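Long-range contacts in peroxisomal acyl-coenzyme A oxidase 1 (Arabidopsis thaliana, PDB 1W07), which oxidises medium- and long-chain acyl-CoAs to 2-trans-enoyl-CoAs with FAD as cofactor, passing the electrons to oxygen to give hydrogen peroxide: residues Asn219-Ile225 and Asn239-Asp245; Tyr135-Gly141 and Thr170-Pro176; Leu179-His185 and Leu208-His214. The protein carries 1 engineered substitution. One frame throughout, in Å; residues are numbered along the deposited sequence.

All three contacts belong to the acyl-CoA dehydrogenase middle domain, and each also touches the second subunit of the homodimer. Interaction 2 carries the flavin: Y135, Q137 and T138 bind it directly. Interactions 1 and 2 have centres about 9 Å apart. Strand 240-244 pairs with strand 173-174, as in the probable hydrogen bond K173 N to L242 O at 2.9 Å. N239 ND2 also lies 2.6 Å from W175 O. Interaction 3 packs against interaction 1, with centres about 11 Å apart; L242 CD2 meets L208 CD2 at 3.6 Å. Interactions 2 and 3 have centres about 17 Å apart and are joined through the chain.

Interaction 1. Residues Asn219-Ile225 and Asn239-Asp245; sequences NITVGDI and NGFLMFD
Strands 220-224 and 240-244 run antiparallel. Their axes approach to 4.5 Å, and their N-to-C directions differ by 172°. I220 faces F244, V222 faces L242 and D224 faces G240 in non-hydrogen-bonded pairs. T221-M243 and G223-F241 are the hydrogen-bonded pairs. T221 N donates to M243 O (3.1 Å) and M243 N to T221 O (2.9 Å). F241 N donates to G223 O (2.9 Å), while the return bond from G223 N to F241 O is weak at 3.4 Å. Two further bonds extend the pairing at its ends: D245 N to N219 O (3.1 Å) and I225 N to N239 O (2.9 Å).

I220, V222, L242 and F244 share one face. I220 CG2 meets L242 CD1 at 3.8 Å, and I220 CD1 meets F244 CD2 at 3.7 Å. T221, F241 and M243 occupy the other face. F241 has chi1 p, which brings its ring over G223; G223 CA sits 3.8 Å from the ring centroid in a CH-pi contact. A CB on residue 223 would clash with this ring. T221 CG2 meets M243 CE at 3.7 Å. At the N219/D245 end one water bridges N219 OD1 (2.7 Å) and D245 OD2 (2.6 Å).

F241 also meets F630 of the second subunit edge-to-face. D224 forms a salt bridge with R58 and bonds to G226 N. N239 touches FAD and bonds to W175 O. This is an antiparallel strand pair of the flavin-binding middle domain; 240-244 is the middle strand of the three-stranded sheet, between 220-224 and 173-174.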
loop_
_atom_site.group_PDB
_atom_site.type_symbol
_atom_site.label_atom_id
_atom_site.label_comp_id
_atom_site.label_asym_id
_atom_site.label_seq_id
_atom_site.Cartn_x
_atom_site.Cartn_y
_atom_site.Cartn_z
ATOM N N ASN B 219 -4.112 21.350 -35.420
ATOM C CA ASN B 219 -5.154 21.422 -34.397
ATOM C C ASN B 219 -5.103 20.315 -33.341
ATOM O O ASN B 219 -6.045 20.130 -32.561
ATOM C CB ASN B 219 -6.526 21.449 -35.065
ATOM C CG ASN B 219 -6.695 22.652 -35.977
ATOM O OD1 ASN B 219 -6.328 23.770 -35.610
ATOM N ND2 ASN B 219 -7.247 22.431 -37.162
ATOM N N ILE B 220 -3.993 19.590 -33.305
ATOM C CA ILE B 220 -3.813 18.517 -32.341
ATOM C C ILE B 220 -2.855 18.951 -31.241
ATOM O O ILE B 220 -1.722 19.333 -31.515
ATOM C CB ILE B 220 -3.241 17.245 -33.018
ATOM C CG1 ILE B 220 -4.260 16.667 -34.002
ATOM C CG2 ILE B 220 -2.874 16.199 -31.957
ATOM C CD1 ILE B 220 -5.504 16.103 -33.341
ATOM N N THR B 221 -3.326 18.891 -29.998
ATOM C CA THR B 221 -2.511 19.228 -28.830
ATOM C C THR B 221 -2.335 17.920 -28.059
ATOM O O THR B 221 -3.309 17.370 -27.544
ATOM C CB THR B 221 -3.215 20.260 -27.943
ATOM O OG1 THR B 221 -3.394 21.475 -28.675
ATOM C CG2 THR B 221 -2.397 20.552 -26.695
ATOM N N VAL B 222 -1.103 17.421 -28.003
ATOM C CA VAL B 222 -0.821 16.161 -27.319
ATOM C C VAL B 222 0.469 16.219 -26.499
ATOM O O VAL B 222 1.402 16.945 -26.836
ATOM C CB VAL B 222 -0.740 14.984 -28.340
ATOM C CG1 VAL B 222 0.392 15.231 -29.342
ATOM C CG2 VAL B 222 -0.540 13.661 -27.616
ATOM N N GLY B 223 0.517 15.451 -25.414
ATOM C CA GLY B 223 1.698 15.442 -24.572
ATOM C C GLY B 223 1.568 14.404 -23.474
ATOM O O GLY B 223 0.564 13.691 -23.411
ATOM N N ASP B 224 2.585 14.335 -22.618
ATOM C CA ASP B 224 2.628 13.394 -21.502
ATOM C C ASP B 224 2.016 14.039 -20.269
ATOM O O ASP B 224 2.201 15.232 -20.027
ATOM C CB ASP B 224 4.088 12.979 -21.257
ATOM C CG ASP B 224 4.238 11.949 -20.155
ATOM O OD1 ASP B 224 4.334 12.351 -18.977
ATOM O OD2 ASP B 224 4.250 10.738 -20.466
ATOM N N ILE B 225 1.296 13.254 -19.470
ATOM C CA ILE B 225 0.631 13.806 -18.287
ATOM C C ILE B 225 1.503 13.940 -17.039
ATOM O O ILE B 225 1.065 14.514 -16.040
ATOM C CB ILE B 225 -0.607 12.986 -17.904
ATOM C CG1 ILE B 225 -0.200 11.549 -17.528
ATOM C CG2 ILE B 225 -1.598 12.975 -19.058
ATOM C CD1 ILE B 225 -1.341 10.753 -16.932
ATOM N N ASN B 239 1.798 7.994 -20.812
ATOM C CA ASN B 239 0.373 8.269 -20.647
ATOM C C ASN B 239 0.210 9.734 -21.000
ATOM O O ASN B 239 0.976 10.589 -20.536
ATOM C CB ASN B 239 -0.082 7.999 -19.208
ATOM C CG ASN B 239 0.002 6.530 -18.846
ATOM O OD1 ASN B 239 0.965 6.090 -18.226
ATOM N ND2 ASN B 239 -0.998 5.758 -19.266
ATOM N N GLY B 240 -0.769 10.047 -21.835
ATOM C CA GLY B 240 -0.865 11.432 -22.228
ATOM C C GLY B 240 -2.196 12.120 -22.206
ATOM O O GLY B 240 -3.203 11.593 -21.733
ATOM N N PHE B 241 -2.177 13.350 -22.695
ATOM C CA PHE B 241 -3.397 14.121 -22.778
ATOM C C PHE B 241 -3.570 14.435 -24.255
ATOM O O PHE B 241 -2.631 14.294 -25.040
ATOM C CB PHE B 241 -3.291 15.386 -21.921
ATOM C CG PHE B 241 -2.147 16.276 -22.286
ATOM C CD1 PHE B 241 -2.233 17.139 -23.376
ATOM C CD2 PHE B 241 -0.983 16.271 -21.519
ATOM C CE1 PHE B 241 -1.163 17.994 -23.695
ATOM C CE2 PHE B 241 0.079 17.111 -21.826
ATOM C CZ PHE B 241 -0.015 17.980 -22.926
ATOM N N LEU B 242 -4.771 14.835 -24.640
ATOM C CA LEU B 242 -5.041 15.128 -26.041
ATOM C C LEU B 242 -6.246 16.033 -26.165
ATOM O O LEU B 242 -7.298 15.754 -25.594
ATOM C CB LEU B 242 -5.303 13.827 -26.806
ATOM C CG LEU B 242 -5.789 13.904 -28.266
ATOM C CD1 LEU B 242 -4.772 14.638 -29.117
ATOM C CD2 LEU B 242 -6.000 12.496 -28.797
ATOM N N MET B 243 -6.089 17.116 -26.914
ATOM C CA MET B 243 -7.172 18.068 -27.126
ATOM C C MET B 243 -7.323 18.270 -28.637
ATOM O O MET B 243 -6.335 18.265 -29.373
ATOM C CB MET B 243 -6.859 19.420 -26.453
ATOM C CG MET B 243 -6.664 19.393 -24.918
ATOM S SD MET B 243 -6.766 21.038 -24.111
ATOM C CE MET B 243 -5.361 21.867 -24.815
ATOM N N PHE B 244 -8.557 18.428 -29.102
ATOM C CA PHE B 244 -8.810 18.650 -30.517
ATOM C C PHE B 244 -9.440 20.024 -30.710
ATOM O O PHE B 244 -10.403 20.366 -30.023
ATOM C CB PHE B 244 -9.762 17.596 -31.081
ATOM C CG PHE B 244 -9.421 16.191 -30.689
ATOM C CD1 PHE B 244 -9.847 15.673 -29.470
ATOM C CD2 PHE B 244 -8.697 15.376 -31.547
ATOM C CE1 PHE B 244 -9.560 14.366 -29.109
ATOM C CE2 PHE B 244 -8.404 14.063 -31.197
ATOM C CZ PHE B 244 -8.837 13.557 -29.978
ATOM N N ASP B 245 -8.893 20.822 -31.624
ATOM C CA ASP B 245 -9.461 22.139 -31.908
ATOM C C ASP B 245 -10.194 21.986 -33.240
ATOM O O ASP B 245 -9.660 22.314 -34.294
ATOM C CB ASP B 245 -8.369 23.209 -32.036
ATOM C CG ASP B 245 -8.946 24.617 -32.156
ATOM O OD1 ASP B 245 -10.167 24.729 -32.379
ATOM O OD2 ASP B 245 -8.193 25.608 -32.024
HETATM O O HOH W 1 -6.007 25.000 -33.190
#

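Interaction 2. Residues Tyr135-Gly141 and Thr170-Pro176; sequences YAQTELG and TASKWWP. With FAD (flavin-adenine dinucleotide), chain I.
L140, K173 and E139 bury the most surface here. The backbones form a single bridge at E139 and K173, with CA atoms 4.0 Å apart. W174 N donates to T138 O (2.9 Å), L140 N to S172 O (2.9 Å) and G141 N to T170 O (3.0 Å). L140 lays CD2 over the five-membered ring of W174, 3.8 Å from its centroid (CH-pi). K173, with chi1 and chi2 both m, curls back so that NZ bonds Q137 O (2.9 Å) and forms a salt bridge with E139 OE2 (3.1 Å). NZ also bonds Y189 O; OE2 also bonds T151 OG1.

Just before the bridge, Y135 O accepts from FAD N3 (2.8 Å). FAD O2 accepts from Q137 N (3.0 Å) and T138 N (2.8 Å). T138 OG1 donates to FAD N1 (2.8 Å) and accepts from O3' (2.9 Å). W175 offers a ring face to FAD C8. This is part of the acyl-CoA oxidase isoalloxazine site; G177 and residues of the second subunit also hydrogen-bond FAD.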
loop_
_atom_site.group_PDB
_atom_site.type_symbol
_atom_site.label_atom_id
_atom_site.label_comp_id
_atom_site.label_asym_id
_atom_site.label_seq_id
_atom_site.Cartn_x
_atom_site.Cartn_y
_atom_site.Cartn_z
ATOM N N TYR B 135 -5.695 3.891 -27.072
ATOM C CA TYR B 135 -7.115 3.909 -26.719
ATOM C C TYR B 135 -7.416 5.206 -25.967
ATOM O O TYR B 135 -7.186 5.291 -24.762
ATOM C CB TYR B 135 -7.419 2.705 -25.819
ATOM C CG TYR B 135 -8.877 2.375 -25.655
ATOM C CD1 TYR B 135 -9.566 1.676 -26.644
ATOM C CD2 TYR B 135 -9.581 2.774 -24.513
ATOM C CE1 TYR B 135 -10.915 1.386 -26.503
ATOM C CE2 TYR B 135 -10.932 2.483 -24.373
ATOM C CZ TYR B 135 -11.590 1.793 -25.375
ATOM O OH TYR B 135 -12.937 1.534 -25.256
ATOM N N ALA B 136 -7.944 6.208 -26.668
ATOM C CA ALA B 136 -8.225 7.496 -26.044
ATOM C C ALA B 136 -9.682 7.669 -25.633
ATOM O O ALA B 136 -10.501 8.229 -26.370
ATOM C CB ALA B 136 -7.792 8.629 -26.964
ATOM N N GLN B 137 -10.003 7.180 -24.444
ATOM C CA GLN B 137 -11.366 7.294 -23.964
ATOM C C GLN B 137 -11.438 8.270 -22.789
ATOM O O GLN B 137 -12.082 9.310 -22.872
ATOM C CB GLN B 137 -11.871 5.899 -23.569
ATOM C CG GLN B 137 -13.236 5.857 -22.902
ATOM C CD GLN B 137 -13.729 4.434 -22.693
ATOM O OE1 GLN B 137 -14.065 3.736 -23.649
ATOM N NE2 GLN B 137 -13.750 3.988 -21.441
ATOM N N THR B 138 -10.750 7.934 -21.706
ATOM C CA THR B 138 -10.750 8.752 -20.501
ATOM C C THR B 138 -10.353 10.214 -20.716
ATOM O O THR B 138 -9.495 10.532 -21.537
ATOM C CB THR B 138 -9.830 8.123 -19.438
ATOM O OG1 THR B 138 -10.337 6.825 -19.113
ATOM C CG2 THR B 138 -9.781 8.979 -18.182
ATOM N N GLU B 139 -10.995 11.094 -19.955
ATOM C CA GLU B 139 -10.720 12.520 -20.019
ATOM C C GLU B 139 -10.426 12.997 -18.603
ATOM O O GLU B 139 -10.593 12.253 -17.642
ATOM C CB GLU B 139 -11.934 13.292 -20.574
ATOM C CG GLU B 139 -12.614 12.605 -21.760
ATOM C CD GLU B 139 -13.723 13.439 -22.411
ATOM O OE1 GLU B 139 -14.540 14.051 -21.689
ATOM O OE2 GLU B 139 -13.784 13.451 -23.656
ATOM N N LEU B 140 -9.992 14.246 -18.485
ATOM C CA LEU B 140 -9.700 14.836 -17.188
ATOM C C LEU B 140 -10.898 14.711 -16.259
ATOM O O LEU B 140 -10.769 14.300 -15.107
ATOM C CB LEU B 140 -9.337 16.318 -17.333
ATOM C CG LEU B 140 -7.845 16.640 -17.455
ATOM C CD1 LEU B 140 -7.640 18.100 -17.848
ATOM C CD2 LEU B 140 -7.167 16.338 -16.125
ATOM N N GLY B 141 -12.072 15.057 -16.768
ATOM C CA GLY B 141 -13.262 14.999 -15.943
ATOM C C GLY B 141 -14.040 13.707 -15.884
ATOM O O GLY B 141 -14.929 13.587 -15.043
ATOM N N THR B 170 -11.558 20.263 -19.246
ATOM C CA THR B 170 -11.888 18.997 -18.596
ATOM C C THR B 170 -12.294 17.915 -19.603
ATOM O O THR B 170 -12.396 16.736 -19.250
ATOM C CB THR B 170 -13.027 19.166 -17.548
ATOM O OG1 THR B 170 -14.211 19.680 -18.181
ATOM C CG2 THR B 170 -12.590 20.133 -16.460
ATOM N N ALA B 171 -12.506 18.319 -20.858
ATOM C CA ALA B 171 -12.887 17.388 -21.914
ATOM C C ALA B 171 -11.627 16.765 -22.519
ATOM O O ALA B 171 -11.705 15.810 -23.290
ATOM C CB ALA B 171 -13.688 18.117 -22.999
ATOM N N SER B 172 -10.476 17.317 -22.169
ATOM C CA SER B 172 -9.198 16.822 -22.681
ATOM C C SER B 172 -8.984 15.345 -22.336
ATOM O O SER B 172 -9.243 14.926 -21.209
ATOM C CB SER B 172 -8.044 17.642 -22.097
ATOM O OG SER B 172 -8.228 19.028 -22.315
ATOM N N LYS B 173 -8.506 14.565 -23.297
ATOM C CA LYS B 173 -8.239 13.144 -23.064
ATOM C C LYS B 173 -7.096 13.144 -22.062
ATOM O O LYS B 173 -6.208 13.994 -22.133
ATOM C CB LYS B 173 -7.822 12.429 -24.354
ATOM C CG LYS B 173 -8.933 12.354 -25.378
ATOM C CD LYS B 173 -10.157 11.683 -24.766
ATOM C CE LYS B 173 -11.333 11.681 -25.726
ATOM N NZ LYS B 173 -12.556 11.023 -25.157
ATOM N N TRP B 174 -7.109 12.195 -21.136
ATOM C CA TRP B 174 -6.100 12.156 -20.085
ATOM C C TRP B 174 -5.959 10.725 -19.562
ATOM O O TRP B 174 -6.950 10.120 -19.151
ATOM C CB TRP B 174 -6.562 13.110 -18.967
ATOM C CG TRP B 174 -5.535 13.446 -17.921
ATOM C CD1 TRP B 174 -5.198 12.699 -16.823
ATOM C CD2 TRP B 174 -4.679 14.588 -17.906
ATOM N NE1 TRP B 174 -4.184 13.308 -16.140
ATOM C CE2 TRP B 174 -3.847 14.473 -16.777
ATOM C CE3 TRP B 174 -4.531 15.704 -18.748
ATOM C CZ2 TRP B 174 -2.873 15.431 -16.458
ATOM C CZ3 TRP B 174 -3.569 16.654 -18.438
ATOM C CH2 TRP B 174 -2.746 16.510 -17.295
ATOM N N TRP B 175 -4.724 10.224 -19.613
ATOM C CA TRP B 175 -4.302 8.878 -19.185
ATOM C C TRP B 175 -3.940 7.856 -20.266
ATOM O O TRP B 175 -3.156 6.937 -20.005
ATOM C CB TRP B 175 -5.331 8.219 -18.230
ATOM C CG TRP B 175 -5.143 8.644 -16.803
ATOM C CD1 TRP B 175 -5.981 9.409 -16.054
ATOM C CD2 TRP B 175 -3.961 8.446 -16.010
ATOM N NE1 TRP B 175 -5.390 9.716 -14.841
ATOM C CE2 TRP B 175 -4.148 9.139 -14.793
ATOM C CE3 TRP B 175 -2.759 7.756 -16.218
ATOM C CZ2 TRP B 175 -3.179 9.168 -13.789
ATOM C CZ3 TRP B 175 -1.787 7.783 -15.216
ATOM C CH2 TRP B 175 -2.007 8.487 -14.018
ATOM N N PRO B 176 -4.494 7.980 -21.491
ATOM C CA PRO B 176 -4.176 7.004 -22.531
ATOM C C PRO B 176 -2.703 6.598 -22.682
ATOM O O PRO B 176 -1.845 7.427 -22.987
ATOM C CB PRO B 176 -4.753 7.648 -23.782
ATOM C CG PRO B 176 -6.035 8.258 -23.234
ATOM C CD PRO B 176 -5.493 8.953 -21.985
HETATM P PA FAD I . -13.678 7.868 -10.334
HETATM O O1A FAD I . -14.559 6.916 -11.047
HETATM O O2A FAD I . -13.919 9.314 -10.526
HETATM O O5B FAD I . -13.718 7.514 -8.766
HETATM C C5B FAD I . -13.042 8.330 -7.807
HETATM C C4B FAD I . -13.540 8.002 -6.396
HETATM O O4B FAD I . -14.965 8.207 -6.384
HETATM C C3B FAD I . -13.305 6.528 -6.056
HETATM O O3B FAD I . -13.216 6.370 -4.638
HETATM C C2B FAD I . -14.576 5.870 -6.591
HETATM O O2B FAD I . -14.874 4.689 -5.844
HETATM C C1B FAD I . -15.614 6.934 -6.224
HETATM N N9A FAD I . -16.814 6.830 -7.087
HETATM C C8A FAD I . -16.912 7.241 -8.352
HETATM N N7A FAD I . -18.136 6.982 -8.813
HETATM C C5A FAD I . -18.823 6.396 -7.838
HETATM C C6A FAD I . -20.124 5.921 -7.729
HETATM N N6A FAD I . -20.948 5.920 -8.771
HETATM N N1A FAD I . -20.539 5.385 -6.504
HETATM C C2A FAD I . -19.646 5.330 -5.429
HETATM N N3A FAD I . -18.413 5.781 -5.575
HETATM C C4A FAD I . -17.983 6.306 -6.735
HETATM N N1 FAD I . -8.041 5.389 -19.967
HETATM C C2 FAD I . -8.106 5.255 -21.360
HETATM O O2 FAD I . -9.094 5.658 -21.971
HETATM N N3 FAD I . -7.029 4.671 -22.043
HETATM C C4 FAD I . -5.901 4.233 -21.338
HETATM O O4 FAD I . -4.976 3.691 -21.946
HETATM C C4X FAD I . -5.837 4.392 -19.957
HETATM N N5 FAD I . -4.682 4.033 -19.246
HETATM C C5X FAD I . -4.599 4.204 -17.861
HETATM C C6 FAD I . -3.406 3.948 -17.195
HETATM C C7 FAD I . -3.288 4.227 -15.839
HETATM C C7M FAD I . -1.955 3.946 -15.146
HETATM C C8 FAD I . -4.376 4.762 -15.139
HETATM C C8M FAD I . -4.273 5.078 -13.646
HETATM C C9 FAD I . -5.569 5.006 -15.809
HETATM C C9A FAD I . -5.695 4.732 -17.167
HETATM N N10 FAD I . -6.868 5.040 -17.869
HETATM C C10 FAD I . -6.903 4.958 -19.271
HETATM C "C1'" FAD I . -8.062 5.571 -17.166
HETATM C "C2'" FAD I . -8.796 4.434 -16.448
HETATM O "O2'" FAD I . -9.099 3.388 -17.373
HETATM C "C3'" FAD I . -10.080 4.863 -15.731
HETATM O "O3'" FAD I . -10.976 5.460 -16.671
HETATM C "C4'" FAD I . -9.820 5.860 -14.599
HETATM O "O4'" FAD I . -8.580 5.591 -13.939
HETATM C "C5'" FAD I . -10.968 5.781 -13.592
HETATM O "O5'" FAD I . -10.672 6.564 -12.437
HETATM P P FAD I . -11.492 7.908 -12.120
HETATM O O1P FAD I . -10.498 8.990 -11.958
HETATM O O2P FAD I . -12.560 8.065 -13.133
HETATM O O3P FAD I . -12.143 7.556 -10.695
#

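Interaction 3. Residues Leu179-His185 and Leu208-His214; sequences LGKVSTH and LRSLEDH
L208 opens the contact between two segments without regular helix or strand, the first ending where strand 185-194 begins. Its N donates to T184 O (2.5 Å), and its CD1 packs on L179 CD1 (3.4 Å). R209 N shares T184 O at 3.0 Å; the CA atoms of T184 and R209 are 4.5 Å apart. The extended R209 side chain (chi1 m, chi2 and chi3 t) runs along 179-185. Its NE donates to a water (2.5 Å) that bridges L179 O (2.9 Å) and S183 O (2.6 Å). A second water links R209 NH2 (2.6 Å) with K181 NZ (2.9 Å), which also bonds N639 of the second subunit. L211 CD2 lies 3.6 Å from T184 OG1, which is hydrogen-bonded to H185 ND1 (2.7 Å) and I132 N. H214 NE2 donates to K181 O (2.7 Å), and its ring stacks on Y647 of the second subunit. The direct hydrogen bonds all end on main-chain carbonyls of 179-185; waters add R209 and K181, and L179-L208 adds an apolar patch.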
loop_
_atom_site.group_PDB
_atom_site.type_symbol
_atom_site.label_atom_id
_atom_site.label_comp_id
_atom_site.label_asym_id
_atom_site.label_seq_id
_atom_site.Cartn_x
_atom_site.Cartn_y
_atom_site.Cartn_z
ATOM N N LEU B 179 -0.117 7.401 -25.835
ATOM C CA LEU B 179 -0.602 8.624 -26.452
ATOM C C LEU B 179 0.382 9.772 -26.287
ATOM O O LEU B 179 0.531 10.608 -27.174
ATOM C CB LEU B 179 -1.930 9.020 -25.810
ATOM C CG LEU B 179 -2.516 10.400 -26.134
ATOM C CD1 LEU B 179 -2.900 10.474 -27.617
ATOM C CD2 LEU B 179 -3.721 10.651 -25.211
ATOM N N GLY B 180 1.050 9.808 -25.138
ATOM C CA GLY B 180 1.975 10.889 -24.847
ATOM C C GLY B 180 3.002 11.288 -25.890
ATOM O O GLY B 180 3.159 12.474 -26.182
ATOM N N LYS B 181 3.713 10.314 -26.441
ATOM C CA LYS B 181 4.742 10.633 -27.415
ATOM C C LYS B 181 4.849 9.665 -28.584
ATOM O O LYS B 181 5.430 10.009 -29.613
ATOM C CB LYS B 181 6.107 10.698 -26.713
ATOM C CG LYS B 181 6.214 11.770 -25.617
ATOM C CD LYS B 181 6.085 13.190 -26.171
ATOM C CE LYS B 181 5.881 14.206 -25.048
ATOM N NZ LYS B 181 5.647 15.580 -25.576
ATOM N N VAL B 182 4.258 8.478 -28.463
ATOM C CA VAL B 182 4.406 7.481 -29.512
ATOM C C VAL B 182 3.337 7.325 -30.577
ATOM O O VAL B 182 3.641 7.408 -31.766
ATOM C CB VAL B 182 4.652 6.099 -28.884
ATOM C CG1 VAL B 182 4.922 5.034 -29.981
ATOM C CG2 VAL B 182 5.811 6.213 -27.908
ATOM N N SER B 183 2.100 7.077 -30.156
ATOM C CA SER B 183 1.024 6.841 -31.098
ATOM C C SER B 183 0.881 7.880 -32.191
ATOM O O SER B 183 0.977 9.087 -31.948
ATOM C CB SER B 183 -0.304 6.684 -30.365
ATOM O OG SER B 183 -0.332 5.464 -29.638
ATOM N N THR B 184 0.660 7.397 -33.409
ATOM C CA THR B 184 0.467 8.277 -34.555
ATOM C C THR B 184 -1.033 8.378 -34.808
ATOM O O THR B 184 -1.506 9.356 -35.380
ATOM C CB THR B 184 1.140 7.721 -35.836
ATOM O OG1 THR B 184 0.571 6.447 -36.175
ATOM C CG2 THR B 184 2.637 7.570 -35.627
ATOM N N HIS B 185 -1.764 7.358 -34.360
ATOM C CA HIS B 185 -3.209 7.284 -34.529
ATOM C C HIS B 185 -3.864 6.861 -33.214
ATOM O O HIS B 185 -3.196 6.427 -32.269
ATOM C CB HIS B 185 -3.588 6.249 -35.611
ATOM C CG HIS B 185 -3.177 6.625 -37.002
ATOM N ND1 HIS B 185 -1.860 6.685 -37.402
ATOM C CD2 HIS B 185 -3.915 6.978 -38.083
ATOM C CE1 HIS B 185 -1.805 7.064 -38.668
ATOM N NE2 HIS B 185 -3.038 7.248 -39.103
ATOM N N LEU B 208 -3.045 11.365 -35.141
ATOM C CA LEU B 208 -2.485 12.345 -34.227
ATOM C C LEU B 208 -1.180 12.958 -34.718
ATOM O O LEU B 208 -0.956 14.163 -34.571
ATOM C CB LEU B 208 -2.254 11.682 -32.859
ATOM C CG LEU B 208 -3.456 10.926 -32.277
ATOM C CD1 LEU B 208 -3.051 10.208 -30.981
ATOM C CD2 LEU B 208 -4.613 11.902 -32.033
ATOM N N ARG B 209 -0.323 12.119 -35.289
ATOM C CA ARG B 209 0.973 12.570 -35.760
ATOM C C ARG B 209 1.279 12.131 -37.184
ATOM O O ARG B 209 0.822 11.087 -37.653
ATOM C CB ARG B 209 2.086 12.039 -34.856
ATOM C CG ARG B 209 2.020 12.494 -33.404
ATOM C CD ARG B 209 3.092 11.781 -32.578
ATOM N NE ARG B 209 2.965 12.053 -31.149
ATOM C CZ ARG B 209 3.438 13.132 -30.538
ATOM N NH1 ARG B 209 4.089 14.066 -31.225
ATOM N NH2 ARG B 209 3.254 13.278 -29.231
ATOM N N SER B 210 2.087 12.931 -37.859
ATOM C CA SER B 210 2.495 12.645 -39.221
ATOM C C SER B 210 3.360 11.398 -39.254
ATOM O O SER B 210 4.166 11.175 -38.360
ATOM C CB SER B 210 3.275 13.833 -39.779
ATOM O OG SER B 210 4.196 13.402 -40.755
ATOM N N LEU B 211 3.190 10.592 -40.299
ATOM C CA LEU B 211 3.978 9.378 -40.449
ATOM C C LEU B 211 5.323 9.667 -41.119
ATOM O O LEU B 211 6.067 8.742 -41.437
ATOM C CB LEU B 211 3.206 8.342 -41.273
ATOM C CG LEU B 211 1.893 7.836 -40.664
ATOM C CD1 LEU B 211 1.177 6.948 -41.672
ATOM C CD2 LEU B 211 2.172 7.073 -39.369
ATOM N N GLU B 212 5.644 10.942 -41.337
ATOM C CA GLU B 212 6.919 11.274 -41.965
ATOM C C GLU B 212 7.929 11.879 -40.992
ATOM O O GLU B 212 9.123 11.587 -41.063
ATOM C CB GLU B 212 6.711 12.215 -43.159
ATOM C CG GLU B 212 6.325 13.625 -42.788
ATOM C CD GLU B 212 6.551 14.597 -43.923
ATOM O OE1 GLU B 212 7.716 14.746 -44.360
ATOM O OE2 GLU B 212 5.567 15.214 -44.380
ATOM N N ASP B 213 7.459 12.716 -40.076
ATOM C CA ASP B 213 8.349 13.329 -39.101
ATOM C C ASP B 213 7.789 13.329 -37.665
ATOM O O ASP B 213 8.325 14.005 -36.790
ATOM C CB ASP B 213 8.705 14.757 -39.538
ATOM C CG ASP B 213 7.495 15.650 -39.640
ATOM O OD1 ASP B 213 6.392 15.214 -39.233
ATOM O OD2 ASP B 213 7.639 16.793 -40.123
ATOM N N HIS B 214 6.713 12.577 -37.436
ATOM C CA HIS B 214 6.100 12.455 -36.116
ATOM C C HIS B 214 5.519 13.758 -35.548
ATOM O O HIS B 214 5.097 13.807 -34.387
ATOM C CB HIS B 214 7.123 11.895 -35.124
ATOM C CG HIS B 214 6.528 11.004 -34.073
ATOM N ND1 HIS B 214 5.787 9.882 -34.379
ATOM C CD2 HIS B 214 6.611 11.039 -32.723
ATOM C CE1 HIS B 214 5.439 9.265 -33.263
ATOM N NE2 HIS B 214 5.930 9.945 -32.242
HETATM O O HOH W 2 1.218 10.803 -29.959
HETATM O O HOH W 3 4.455 15.339 -28.218
#